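Side-chain contacts in DUF2235 domain-containing protein (PDB 4O5P), which acts as a phospholipase effector of the type VI secretion system of Pseudomonas aeruginosa, probably hydrolysing membrane lipids with a domain of the alpha/beta-hydrolase clan: residues Thr481-Ile485 with Asp486-Gly490; Leu637-Ala640 with Pro641-Ala645; Lys650-Ala653 with Leu654-Gln658; Asn458-Gln461 with Ala462-Lys465; Phe678-Tyr681 with Phe682-Arg685. All coordinates share one frame; numbering follows the deposited sequence.

Contact 1: Thr481-Ile485 with Asp486-Gly490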
loop_
_atom_site.group_PDB
_atom_site.type_symbol
_atom_site.label_atom_id
_atom_site.label_comp_id
_atom_site.label_asym_id
_atom_site.label_seq_id
_atom_site.Cartn_x
_atom_site.Cartn_y
_atom_site.Cartn_z
ATOM N N THR A 481 15.415 17.732 1.815
ATOM C CA THR A 481 15.488 18.959 1.013
ATOM C C THR A 481 16.906 19.536 1.074
ATOM O O THR A 481 17.499 19.860 0.038
ATOM C CB THR A 481 14.496 20.029 1.515
ATOM O OG1 THR A 481 13.148 19.571 1.322
ATOM C CG2 THR A 481 14.694 21.352 0.746
ATOM N N ALA A 482 17.441 19.667 2.292
ATOM C CA ALA A 482 18.812 20.148 2.486
ATOM C C ALA A 482 19.811 19.336 1.668
ATOM O O ALA A 482 20.689 19.907 1.030
ATOM C CB ALA A 482 19.194 20.131 3.969
ATOM N N TRP A 483 19.672 18.010 1.674
ATOM C CA TRP A 483 20.544 17.159 0.858
ATOM C C TRP A 483 20.387 17.408 -0.645
ATOM O O TRP A 483 21.375 17.409 -1.385
ATOM C CB TRP A 483 20.272 15.687 1.160
ATOM C CG TRP A 483 21.048 14.709 0.312
ATOM C CD1 TRP A 483 22.271 14.167 0.595
ATOM C CD2 TRP A 483 20.624 14.115 -0.924
ATOM N NE1 TRP A 483 22.635 13.270 -0.398
ATOM C CE2 TRP A 483 21.647 13.232 -1.344
ATOM C CE3 TRP A 483 19.487 14.263 -1.730
ATOM C CZ2 TRP A 483 21.564 12.499 -2.528
ATOM C CZ3 TRP A 483 19.399 13.525 -2.897
ATOM C CH2 TRP A 483 20.431 12.652 -3.283
ATOM N N ARG A 484 19.148 17.613 -1.093
ATOM C CA ARG A 484 18.889 17.929 -2.501
ATOM C C ARG A 484 19.458 19.284 -2.912
ATOM O O ARG A 484 19.852 19.448 -4.059
ATOM C CB ARG A 484 17.388 17.900 -2.833
ATOM C CG ARG A 484 16.756 16.530 -2.785
ATOM C CD ARG A 484 15.219 16.626 -2.798
ATOM N NE ARG A 484 14.673 15.291 -2.566
ATOM C CZ ARG A 484 13.536 15.058 -1.931
ATOM N NH1 ARG A 484 12.801 16.069 -1.488
ATOM N NH2 ARG A 484 13.138 13.816 -1.754
ATOM N N ILE A 485 19.494 20.258 -2.004
ATOM C CA ILE A 485 20.031 21.574 -2.385
ATOM C C ILE A 485 21.479 21.415 -2.902
ATOM O O ILE A 485 21.901 22.095 -3.850
ATOM C CB ILE A 485 19.967 22.600 -1.228
ATOM C CG1 ILE A 485 18.513 22.965 -0.910
ATOM C CG2 ILE A 485 20.740 23.876 -1.581
ATOM C CD1 ILE A 485 18.360 23.679 0.435
ATOM N N ASP A 486 22.234 20.506 -2.291
ATOM C CA ASP A 486 23.571 20.232 -2.800
ATOM C C ASP A 486 23.585 19.237 -3.955
ATOM O O ASP A 486 24.096 19.558 -5.019
ATOM C CB ASP A 486 24.538 19.804 -1.695
ATOM C CG ASP A 486 25.952 19.667 -2.200
ATOM O OD1 ASP A 486 26.322 18.554 -2.649
ATOM O OD2 ASP A 486 26.692 20.679 -2.166
ATOM N N ARG A 487 23.030 18.039 -3.766
ATOM C CA ARG A 487 23.156 16.998 -4.788
ATOM C C ARG A 487 22.332 17.222 -6.076
ATOM O O ARG A 487 22.687 16.702 -7.126
ATOM C CB ARG A 487 22.821 15.615 -4.207
ATOM C CG ARG A 487 24.020 14.831 -3.659
ATOM C CD ARG A 487 24.689 15.471 -2.425
ATOM N NE ARG A 487 25.661 14.524 -1.860
ATOM C CZ ARG A 487 26.961 14.768 -1.706
ATOM N NH1 ARG A 487 27.477 15.951 -2.053
ATOM N NH2 ARG A 487 27.748 13.824 -1.219
ATOM N N TYR A 488 21.231 17.965 -5.986
ATOM C CA TYR A 488 20.383 18.204 -7.160
ATOM C C TYR A 488 20.500 19.653 -7.602
ATOM O O TYR A 488 20.726 19.920 -8.776
ATOM C CB TYR A 488 18.905 17.909 -6.878
ATOM C CG TYR A 488 18.515 16.450 -6.752
ATOM C CD1 TYR A 488 19.461 15.432 -6.861
ATOM C CD2 TYR A 488 17.185 16.099 -6.536
ATOM C CE1 TYR A 488 19.095 14.105 -6.743
ATOM C CE2 TYR A 488 16.809 14.787 -6.414
ATOM C CZ TYR A 488 17.769 13.789 -6.521
ATOM O OH TYR A 488 17.403 12.479 -6.419
ATOM N N ALA A 489 20.324 20.597 -6.679
ATOM C CA ALA A 489 20.390 22.005 -7.090
ATOM C C ALA A 489 21.824 22.367 -7.443
ATOM O O ALA A 489 22.061 23.264 -8.262
ATOM C CB ALA A 489 19.856 22.930 -6.013
ATOM N N GLY A 490 22.776 21.667 -6.830
ATOM C CA GLY A 490 24.186 21.926 -7.082
ATOM C C GLY A 490 24.726 21.205 -8.304
ATOM O O GLY A 490 25.944 21.185 -8.535
#
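The closing turn of helix 469-487 sets Trp483 against both Arg487 and Tyr488, a worked example of one indole contacted by two of the side chains that follow it on a helix. Arg487 lays its aliphatic part over one face of the ring. Its CB makes a CH-pi contact 3.8 Å from the centroid of the Trp483 six-membered ring, and its CG lies 3.6 Å from Trp483 CZ2. A bend at chi2 (66°) keeps the arginine chain over the indole, so that CD continues above the NE1 side at 3.6 Å from Trp483 NE1. The guanidinium itself stands steeply to the indole plane. Its NH1 forms a salt bridge with the preceding residue, 2.9 Å from Asp486 OD1, on the anti side of that oxygen but well out of the carboxylate plane. At the benzo end, the edge of Trp483 points to the face of Tyr488 in a T-shaped pair, the planes 67° apart. Tyr488 also lies alongside Arg484, with CD2 3.8 Å from Arg484 CG. In the backbone, Arg484 O accepts from Tyr488 N and also from Ala489 N at 2.9 Å, a pi-type bond beside the alpha-helical one where the helix ends. Asp656 of helix 649-657 takes both Trp483 NE1 and Arg487 NH2, while Tyr488 OH reaches Asp661 and Arg484 NH1 reaches Gln340. Ile485 packs against helices 571-587 and 616-637.

Contact 2: Leu637-Ala640 with Pro641-Ala645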
loop_
_atom_site.group_PDB
_atom_site.type_symbol
_atom_site.label_atom_id
_atom_site.label_comp_id
_atom_site.label_asym_id
_atom_site.label_seq_id
_atom_site.Cartn_x
_atom_site.Cartn_y
_atom_site.Cartn_z
ATOM N N LEU A 637 24.514 20.869 7.135
ATOM C CA LEU A 637 24.829 19.626 6.444
ATOM C C LEU A 637 26.165 19.732 5.692
ATOM O O LEU A 637 27.006 18.821 5.746
ATOM C CB LEU A 637 23.699 19.291 5.461
ATOM C CG LEU A 637 23.418 17.804 5.228
ATOM C CD1 LEU A 637 23.424 17.050 6.546
ATOM C CD2 LEU A 637 22.087 17.589 4.535
ATOM N N PHE A 638 26.348 20.857 5.001
ATOM C CA PHE A 638 27.513 21.099 4.164
ATOM C C PHE A 638 28.188 22.384 4.640
ATOM O O PHE A 638 27.509 23.334 5.030
ATOM C CB PHE A 638 27.110 21.231 2.676
ATOM C CG PHE A 638 26.422 20.012 2.120
ATOM C CD1 PHE A 638 25.043 19.856 2.243
ATOM C CD2 PHE A 638 27.151 19.013 1.493
ATOM C CE1 PHE A 638 24.419 18.725 1.739
ATOM C CE2 PHE A 638 26.536 17.887 1.001
ATOM C CZ PHE A 638 25.161 17.745 1.120
ATOM N N SER A 639 29.515 22.417 4.627
ATOM C CA SER A 639 30.227 23.643 4.981
ATOM C C SER A 639 30.252 24.547 3.761
ATOM O O SER A 639 30.185 25.770 3.876
ATOM C CB SER A 639 31.647 23.338 5.456
ATOM O OG SER A 639 32.258 22.371 4.617
ATOM N N ALA A 640 30.322 23.922 2.588
ATOM C CA ALA A 640 30.289 24.625 1.312
ATOM C C ALA A 640 29.804 23.622 0.273
ATOM O O ALA A 640 29.618 22.449 0.607
ATOM C CB ALA A 640 31.688 25.138 0.961
ATOM N N PRO A 641 29.571 24.076 -0.974
ATOM C CA PRO A 641 29.258 23.134 -2.052
ATOM C C PRO A 641 30.178 21.907 -2.080
ATOM O O PRO A 641 31.403 22.032 -1.980
ATOM C CB PRO A 641 29.458 23.987 -3.304
ATOM C CG PRO A 641 28.986 25.347 -2.872
ATOM C CD PRO A 641 29.331 25.471 -1.397
ATOM N N ASP A 642 29.569 20.731 -2.196
ATOM C CA ASP A 642 30.284 19.454 -2.196
ATOM C C ASP A 642 31.161 19.172 -0.987
ATOM O O ASP A 642 31.997 18.270 -1.036
ATOM C CB ASP A 642 31.130 19.302 -3.451
ATOM C CG ASP A 642 30.486 18.423 -4.451
ATOM O OD1 ASP A 642 29.602 18.929 -5.163
ATOM O OD2 ASP A 642 30.840 17.222 -4.518
ATOM N N ARG A 643 30.981 19.929 0.089
ATOM C CA ARG A 643 31.777 19.718 1.294
ATOM C C ARG A 643 30.914 19.463 2.526
ATOM O O ARG A 643 30.408 20.405 3.153
ATOM C CB ARG A 643 32.695 20.908 1.546
ATOM C CG ARG A 643 33.833 21.029 0.556
ATOM C CD ARG A 643 34.661 22.262 0.855
ATOM N NE ARG A 643 35.988 22.165 0.254
ATOM C CZ ARG A 643 37.073 22.763 0.737
ATOM N NH1 ARG A 643 36.992 23.516 1.824
ATOM N NH2 ARG A 643 38.241 22.609 0.128
ATOM N N VAL A 644 30.778 18.189 2.883
ATOM C CA VAL A 644 29.976 17.792 4.036
ATOM C C VAL A 644 30.598 18.325 5.321
ATOM O O VAL A 644 31.808 18.260 5.495
ATOM C CB VAL A 644 29.839 16.258 4.096
ATOM C CG1 VAL A 644 29.078 15.826 5.335
ATOM C CG2 VAL A 644 29.121 15.763 2.839
ATOM N N ALA A 645 29.779 18.889 6.203
ATOM C CA ALA A 645 30.270 19.365 7.484
ATOM C C ALA A 645 30.817 18.194 8.301
ATOM O O ALA A 645 30.334 17.078 8.166
ATOM C CB ALA A 645 29.164 20.068 8.241
#
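Leu637 meets Ala645 through its backbone, the Leu637 O accepting from Ala645 N at 2.8 Å, and this bond closes the open end, away from the turn, of a small hairpin at the exit of helix 616-637. Phe638 comes next, the residue at which the chain leaves the helix, and it forms a non-hydrogen-bonded antiparallel pair with Val644. With CG anti to the carbonyl carbon (chi1 -59°), its ring lies beside the opposite chain: CE2 touches Val644 CG2 at 3.8 Å, and Arg643 O sits at the ring edge, near its plane. Ser639 then grips that same carbonyl twice. Its N-H bonds to Arg643 O nearly in line with the C=O, the modelled length being doubtfully short, and its OG donates to the same Arg643 O from above the carbonyl plane at 3.1 Å. Ala640 also faces Arg643, so two residues stand against one, the definition of a classic beta bulge. From Ala640 a type II turn runs to Arg643, closed by Arg643 N to Ala640 O at 2.9 Å, with Asp642 adopting the positive phi (57°) that the third position of a type II turn has. The tip leans on helix 469-487, where Asp486 OD2 receives Asp642 N, and Lys495 meets the Asp642 carboxylate. Leu637 packs on that helix too, and together with Val644 it covers Val652 of helix 649-657.

Contact 3: Lys650-Ala653 with Leu654-Gln658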
loop_
_atom_site.group_PDB
_atom_site.type_symbol
_atom_site.label_atom_id
_atom_site.label_comp_id
_atom_site.label_asym_id
_atom_site.label_seq_id
_atom_site.Cartn_x
_atom_site.Cartn_y
_atom_site.Cartn_z
ATOM N N LYS A 650 28.375 10.205 7.621
ATOM C CA LYS A 650 27.603 8.980 7.566
ATOM C C LYS A 650 26.159 9.273 7.140
ATOM O O LYS A 650 25.577 8.509 6.365
ATOM C CB LYS A 650 27.698 8.233 8.903
ATOM C CG LYS A 650 29.013 7.465 9.075
ATOM C CD LYS A 650 29.280 6.554 7.865
ATOM C CE LYS A 650 30.416 5.538 8.117
ATOM N NZ LYS A 650 30.611 4.600 6.956
ATOM N N LEU A 651 25.620 10.408 7.596
ATOM C CA LEU A 651 24.271 10.833 7.231
ATOM C C LEU A 651 24.145 11.153 5.731
ATOM O O LEU A 651 23.271 10.590 5.016
ATOM C CB LEU A 651 23.863 12.036 8.078
ATOM C CG LEU A 651 22.450 12.576 7.864
ATOM C CD1 LEU A 651 21.404 11.491 8.178
ATOM C CD2 LEU A 651 22.215 13.829 8.709
ATOM N N VAL A 652 25.027 12.042 5.250
ATOM C CA VAL A 652 25.070 12.373 3.826
ATOM C C VAL A 652 25.265 11.110 2.967
ATOM O O VAL A 652 24.618 10.961 1.932
ATOM C CB VAL A 652 26.136 13.457 3.488
ATOM C CG1 VAL A 652 26.189 13.711 1.979
ATOM C CG2 VAL A 652 25.818 14.766 4.195
ATOM N N ALA A 653 26.125 10.194 3.407
ATOM C CA ALA A 653 26.340 8.940 2.679
ATOM C C ALA A 653 25.095 8.048 2.668
ATOM O O ALA A 653 24.840 7.345 1.685
ATOM C CB ALA A 653 27.529 8.181 3.233
ATOM N N LEU A 654 24.322 8.068 3.750
ATOM C CA LEU A 654 23.047 7.344 3.748
ATOM C C LEU A 654 22.131 7.889 2.659
ATOM O O LEU A 654 21.529 7.116 1.911
ATOM C CB LEU A 654 22.344 7.463 5.091
ATOM C CG LEU A 654 21.060 6.634 5.223
ATOM C CD1 LEU A 654 21.399 5.171 5.512
ATOM C CD2 LEU A 654 20.154 7.191 6.325
ATOM N N PHE A 655 22.012 9.215 2.566
ATOM C CA PHE A 655 21.155 9.767 1.496
ATOM C C PHE A 655 21.702 9.544 0.090
ATOM O O PHE A 655 20.923 9.328 -0.858
ATOM C CB PHE A 655 20.837 11.252 1.722
ATOM C CG PHE A 655 19.877 11.479 2.857
ATOM C CD1 PHE A 655 18.511 11.334 2.662
ATOM C CD2 PHE A 655 20.340 11.812 4.116
ATOM C CE1 PHE A 655 17.615 11.529 3.701
ATOM C CE2 PHE A 655 19.447 12.006 5.174
ATOM C CZ PHE A 655 18.082 11.863 4.960
ATOM N N ASP A 656 23.026 9.619 -0.047
ATOM C CA ASP A 656 23.700 9.310 -1.317
ATOM C C ASP A 656 23.482 7.877 -1.818
ATOM O O ASP A 656 23.107 7.677 -2.969
ATOM C CB ASP A 656 25.203 9.530 -1.179
ATOM C CG ASP A 656 25.615 10.985 -1.279
ATOM O OD1 ASP A 656 24.759 11.900 -1.261
ATOM O OD2 ASP A 656 26.839 11.212 -1.355
ATOM N N GLU A 657 23.732 6.890 -0.949
ATOM C CA GLU A 657 23.840 5.487 -1.356
ATOM C C GLU A 657 22.753 4.542 -0.808
ATOM O O GLU A 657 22.736 3.357 -1.138
ATOM C CB GLU A 657 25.227 4.929 -0.983
ATOM C CG GLU A 657 26.400 5.647 -1.660
ATOM C CD GLU A 657 27.732 4.977 -1.366
ATOM O OE1 GLU A 657 27.823 4.210 -0.382
ATOM O OE2 GLU A 657 28.691 5.207 -2.131
ATOM N N GLN A 658 21.846 5.048 0.021
ATOM C CA GLN A 658 20.779 4.179 0.553
ATOM C C GLN A 658 19.365 4.671 0.232
ATOM O O GLN A 658 18.511 3.879 -0.162
ATOM C CB GLN A 658 20.954 3.972 2.056
ATOM C CG GLN A 658 21.763 2.699 2.404
ATOM C CD GLN A 658 23.256 2.814 2.130
ATOM O OE1 GLN A 658 23.854 3.875 2.310
ATOM N NE2 GLN A 658 23.869 1.708 1.703
#
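Leu651 and Phe655, one turn apart on helix 649-657, lie side by side and point the same way, their i to i+4 spacing bringing both onto one side of the helix. Leu651 has CG swung to the side opposite the backbone N (chi1 -178°), which carries CD1 to 3.6 Å from Phe655 CE2. Phe655 takes the other common helical choice, CG beside the backbone N and across from the carbonyl carbon (chi1 -72°). Its ring thereby lies back along the preceding turn, and CD2 comes within 3.3 Å of Leu651 O. Val652 and Asp656 make a second pair that runs in the same sense, Val652 CG1 being 4.0 Å from Asp656 OD1. That carboxylate oxygen is also close to Val652 O, acceptor beside acceptor; any electrostatic cost is probably offset by the donors on Trp483 and Arg487 that the aspartate engages. Leu654 sets CB against Leu651 O at 3.3 Å and turns CD2 to Trp460 CB. At the C-terminal end Glu657 and Gln658 both send an oxygen to Arg456 NH1, and Gln658 NE2 bonds to Phe400 O. The main chain carries regular bonds, such as Asp656 N to Val652 O at 2.9 Å, up to Gln658, the first residue to leave helical geometry. Lys393 NZ donates to the carbonyls of Phe655 and Asp656, a cation at the helix end consistent with compensation of the helix dipole. A short, largely buried alpha-helix with i to i+4 side-chain pairs, packed among helices 451-463, 469-487 and 616-637, is the motif seen here.

Contact 4: Asn458-Gln461 with Ala462-Lys465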
loop_
_atom_site.group_PDB
_atom_site.type_symbol
_atom_site.label_atom_id
_atom_site.label_comp_id
_atom_site.label_asym_id
_atom_site.label_seq_id
_atom_site.Cartn_x
_atom_site.Cartn_y
_atom_site.Cartn_z
ATOM N N ASN A 458 22.096 4.209 11.776
ATOM C CA ASN A 458 22.200 4.749 13.123
ATOM C C ASN A 458 22.574 6.238 13.174
ATOM O O ASN A 458 22.201 6.933 14.109
ATOM C CB ASN A 458 23.140 3.890 13.969
ATOM C CG ASN A 458 22.558 2.507 14.252
ATOM O OD1 ASN A 458 21.340 2.340 14.331
ATOM N ND2 ASN A 458 23.433 1.507 14.400
ATOM N N ALA A 459 23.286 6.744 12.170
ATOM C CA ALA A 459 23.554 8.189 12.155
ATOM C C ALA A 459 22.239 8.937 11.951
ATOM O O ALA A 459 21.931 9.938 12.647
ATOM C CB ALA A 459 24.555 8.545 11.071
ATOM N N TRP A 460 21.448 8.444 10.999
ATOM C CA TRP A 460 20.111 8.995 10.852
ATOM C C TRP A 460 19.307 8.886 12.152
ATOM O O TRP A 460 18.717 9.858 12.622
ATOM C CB TRP A 460 19.356 8.318 9.710
ATOM C CG TRP A 460 18.011 8.926 9.539
ATOM C CD1 TRP A 460 17.696 10.031 8.798
ATOM C CD2 TRP A 460 16.803 8.512 10.173
ATOM N NE1 TRP A 460 16.357 10.307 8.906
ATOM C CE2 TRP A 460 15.781 9.385 9.749
ATOM C CE3 TRP A 460 16.475 7.464 11.043
ATOM C CZ2 TRP A 460 14.454 9.256 10.167
ATOM C CZ3 TRP A 460 15.160 7.342 11.478
ATOM C CH2 TRP A 460 14.164 8.228 11.029
ATOM N N GLN A 461 19.291 7.700 12.746
ATOM C CA GLN A 461 18.461 7.457 13.909
ATOM C C GLN A 461 18.823 8.408 15.035
ATOM O O GLN A 461 17.947 8.928 15.735
ATOM C CB GLN A 461 18.617 6.015 14.368
ATOM C CG GLN A 461 17.562 5.569 15.363
ATOM C CD GLN A 461 17.844 6.015 16.786
ATOM O OE1 GLN A 461 18.999 6.214 17.174
ATOM N NE2 GLN A 461 16.785 6.176 17.574
ATOM N N ALA A 462 20.122 8.645 15.186
ATOM C CA ALA A 462 20.634 9.500 16.246
ATOM C C ALA A 462 20.360 10.990 16.029
ATOM O O ALA A 462 20.196 11.718 17.011
ATOM C CB ALA A 462 22.130 9.239 16.471
ATOM N N GLN A 463 20.318 11.460 14.779
ATOM C CA GLN A 463 20.003 12.889 14.571
ATOM C C GLN A 463 18.510 13.198 14.613
ATOM O O GLN A 463 18.102 14.355 14.750
ATOM C CB GLN A 463 20.562 13.408 13.244
ATOM C CG GLN A 463 19.981 12.718 12.000
ATOM C CD GLN A 463 18.670 13.318 11.520
ATOM O OE1 GLN A 463 18.462 14.540 11.558
ATOM N NE2 GLN A 463 17.769 12.450 11.056
ATOM N N ALA A 464 17.697 12.162 14.450
ATOM C CA ALA A 464 16.265 12.352 14.360
ATOM C C ALA A 464 15.729 12.814 15.705
ATOM O O ALA A 464 16.205 12.368 16.760
ATOM C CB ALA A 464 15.591 11.059 13.924
ATOM N N LYS A 465 14.731 13.695 15.662
ATOM C CA LYS A 465 14.172 14.280 16.877
ATOM C C LYS A 465 12.768 13.772 17.155
ATOM O O LYS A 465 11.932 13.651 16.251
ATOM C CB LYS A 465 14.180 15.813 16.816
ATOM C CG LYS A 465 15.515 16.457 17.209
ATOM C CD LYS A 465 15.554 17.955 16.857
ATOM C CE LYS A 465 16.925 18.559 17.184
ATOM N NZ LYS A 465 17.185 19.866 16.491
HETATM O O HOH W 1 16.586 9.817 17.734
#
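Gln463 folds back over Trp460 at the end of helix 451-463, and its side chain can be followed atom by atom. CB sits 3.8 Å from Ala459 O, the carbonyl that also accepts the Gln463 backbone N-H. CG, placed between the backbone N and the carbonyl carbon (chi1 62°), is directed back at the helix and approaches Trp460 O to 3.2 Å. A second bend at chi2 (85°) carries CD past the same carbonyl and lifts the amide over the indole. NE2 then donates to Trp460 O at 3.2 Å while lying above the five-membered part of the ring, 3.3 Å from Trp460 CD1. The amide plane is inclined to the ring, 54° between them. OE1 turns to Arg633 and Arg475. Over the same face of the indole, Ala464 CB makes a CH-pi contact 4.3 Å from the centroid of the Trp460 six-membered ring. As the helix frays, Trp460 O also receives weak bonds from the backbone N of Gln463 and Ala464, and a water bridges Gln461 O (2.6 Å) to Ala464 O. Glu476 of helix 469-487 collects Trp460 NE1 on one carboxylate oxygen and Gln463 NE2 on the other. With arginines at its oxygen, and a carbonyl and a carboxylate at its nitrogen, the Gln463 amide is fixed in rotation and probably polarised into a stronger donor.

Contact 5: Phe678-Tyr681 with Phe682-Arg685; sequences FTDY and FRYR
A short 3-10 segment at Asp680-Tyr681 carries two successive i to i+3 bonds, Phe682 N to Thr679 O at 3.1 Å and Arg683 N to Asp680 O at 3.2 Å, both donors standing well above the carbonyl planes. Thr679 OG1 weakly accepts Tyr681 N, in the manner of an ST turn, and itself bonds to Asp585. Arg683 is the side chain that spans the turn. Extended from CG to NE, it runs back to the start of the segment, where NH2 meets Phe678 O; the modelled distance is very short, so its exact length is doubtful. NH1 forms a salt bridge with Asp680 OD1 at 2.7 Å, weak as a hydrogen bond because the N-H is poorly aimed; the carboxylate is turned steeply to the guanidinium, 77° between planes. This connection lies in the loop between helix 649-657 and strand 687-689, in the Tle1-like C-terminal region, and it is laid across helices 571-587 and 616-637. Phe678 CD1 lies over one face of the guanidinium, toward its rim and 3.9 Å from Arg683 NH2, with ring and guanidinium planes 26° apart. The same CD1 touches Phe682 CB at 4.0 Å, the two phenylalanine side chains crossing at about a right angle. Phe682 CD1 rests on Tyr681 CB at 3.8 Å. Glu619 of helix 616-637 takes Arg683 NE, Tyr681 OH bonds to Asp661, and Arg685 NH2 makes a salt bridge with Asp281, the acid of a putative catalytic triad.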
loop_
_atom_site.group_PDB
_atom_site.type_symbol
_atom_site.label_atom_id
_atom_site.label_comp_id
_atom_site.label_asym_id
_atom_site.label_seq_id
_atom_site.Cartn_x
_atom_site.Cartn_y
_atom_site.Cartn_z
ATOM N N PHE A 678 4.752 23.764 -8.864
ATOM C CA PHE A 678 5.980 23.123 -8.425
ATOM C C PHE A 678 5.691 21.674 -8.060
ATOM O O PHE A 678 4.524 21.289 -7.915
ATOM C CB PHE A 678 6.646 23.889 -7.281
ATOM C CG PHE A 678 5.698 24.355 -6.210
ATOM C CD1 PHE A 678 5.185 23.474 -5.280
ATOM C CD2 PHE A 678 5.370 25.699 -6.102
ATOM C CE1 PHE A 678 4.330 23.912 -4.287
ATOM C CE2 PHE A 678 4.530 26.144 -5.111
ATOM C CZ PHE A 678 4.004 25.255 -4.202
ATOM N N THR A 679 6.744 20.871 -7.928
ATOM C CA THR A 679 6.597 19.415 -7.785
ATOM C C THR A 679 6.332 18.985 -6.347
ATOM O O THR A 679 6.306 19.822 -5.450
ATOM C CB THR A 679 7.863 18.700 -8.246
ATOM O OG1 THR A 679 8.958 19.068 -7.390
ATOM C CG2 THR A 679 8.183 19.083 -9.697
ATOM N N ASP A 680 6.146 17.683 -6.132
ATOM C CA ASP A 680 5.899 17.161 -4.791
ATOM C C ASP A 680 7.092 17.335 -3.835
ATOM O O ASP A 680 6.953 17.167 -2.625
ATOM C CB ASP A 680 5.466 15.684 -4.861
ATOM C CG ASP A 680 4.109 15.508 -5.524
ATOM O OD1 ASP A 680 3.318 16.479 -5.483
ATOM O OD2 ASP A 680 3.839 14.418 -6.087
ATOM N N TYR A 681 8.261 17.677 -4.375
ATOM C CA TYR A 681 9.422 17.960 -3.530
ATOM C C TYR A 681 9.118 19.089 -2.560
ATOM O O TYR A 681 9.714 19.183 -1.482
ATOM C CB TYR A 681 10.627 18.364 -4.390
ATOM C CG TYR A 681 11.351 17.231 -5.098
ATOM C CD1 TYR A 681 11.648 16.048 -4.446
ATOM C CD2 TYR A 681 11.754 17.367 -6.421
ATOM C CE1 TYR A 681 12.331 15.020 -5.096
ATOM C CE2 TYR A 681 12.434 16.353 -7.077
ATOM C CZ TYR A 681 12.719 15.188 -6.410
ATOM O OH TYR A 681 13.393 14.176 -7.067
ATOM N N PHE A 682 8.214 19.976 -2.955
ATOM C CA PHE A 682 7.935 21.129 -2.133
ATOM C C PHE A 682 6.536 21.126 -1.551
ATOM O O PHE A 682 5.977 22.178 -1.266
ATOM C CB PHE A 682 8.270 22.415 -2.886
ATOM C CG PHE A 682 9.740 22.686 -2.937
ATOM C CD1 PHE A 682 10.521 22.170 -3.959
ATOM C CD2 PHE A 682 10.357 23.400 -1.904
ATOM C CE1 PHE A 682 11.890 22.396 -3.983
ATOM C CE2 PHE A 682 11.724 23.635 -1.913
ATOM C CZ PHE A 682 12.504 23.134 -2.961
ATOM N N ARG A 683 6.002 19.928 -1.342
ATOM C CA ARG A 683 4.788 19.732 -0.552
ATOM C C ARG A 683 5.049 18.678 0.523
ATOM O O ARG A 683 5.853 17.748 0.320
ATOM C CB ARG A 683 3.649 19.234 -1.432
ATOM C CG ARG A 683 3.103 20.265 -2.401
ATOM C CD ARG A 683 2.106 19.632 -3.368
ATOM N NE ARG A 683 1.978 20.474 -4.539
ATOM C CZ ARG A 683 2.566 20.237 -5.703
ATOM N NH1 ARG A 683 3.290 19.139 -5.881
ATOM N NH2 ARG A 683 2.399 21.093 -6.702
ATOM N N TYR A 684 4.381 18.801 1.659
ATOM C CA TYR A 684 4.460 17.726 2.638
ATOM C C TYR A 684 3.587 16.578 2.172
ATOM O O TYR A 684 2.596 16.782 1.449
ATOM C CB TYR A 684 4.052 18.198 4.033
ATOM C CG TYR A 684 5.007 19.219 4.601
ATOM C CD1 TYR A 684 6.345 18.921 4.797
ATOM C CD2 TYR A 684 4.560 20.482 4.943
ATOM C CE1 TYR A 684 7.211 19.871 5.314
ATOM C CE2 TYR A 684 5.403 21.414 5.442
ATOM C CZ TYR A 684 6.718 21.113 5.631
ATOM O OH TYR A 684 7.522 22.093 6.148
ATOM N N ARG A 685 3.976 15.367 2.548
ATOM C CA ARG A 685 3.222 14.178 2.179
ATOM C C ARG A 685 1.863 14.235 2.870
ATOM O O ARG A 685 1.762 14.696 4.014
ATOM C CB ARG A 685 3.987 12.936 2.629
ATOM C CG ARG A 685 3.285 11.615 2.364
ATOM C CD ARG A 685 4.072 10.453 2.962
ATOM N NE ARG A 685 3.609 9.188 2.406
ATOM C CZ ARG A 685 3.970 7.989 2.848
ATOM N NH1 ARG A 685 4.815 7.871 3.874
ATOM N NH2 ARG A 685 3.467 6.913 2.265
#

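Overall arrangement
From the N terminus the chain passes contacts 4, 1, 2, 3 and 5 in series; none nests within or crosses another. Contacts 4, 1 and 3 finish helices 451-463, 469-487 and 649-657, contact 2 closes the hairpin after helix 616-637, and contact 5 forms a turn in the loop beyond helix 649-657. Contact 3 touches contacts 1, 2 and 4, its leucines packing on Trp460 and Lys650 on Ala459. Contacts 1 and 2 join where Asp486 meets Asp642 and Phe638, and contacts 1 and 5 where Tyr681 packs on Arg484 and Tyr488. Contact 4 reaches strand 7-10, whereas contacts 1 and 5 lie against helix 571-587.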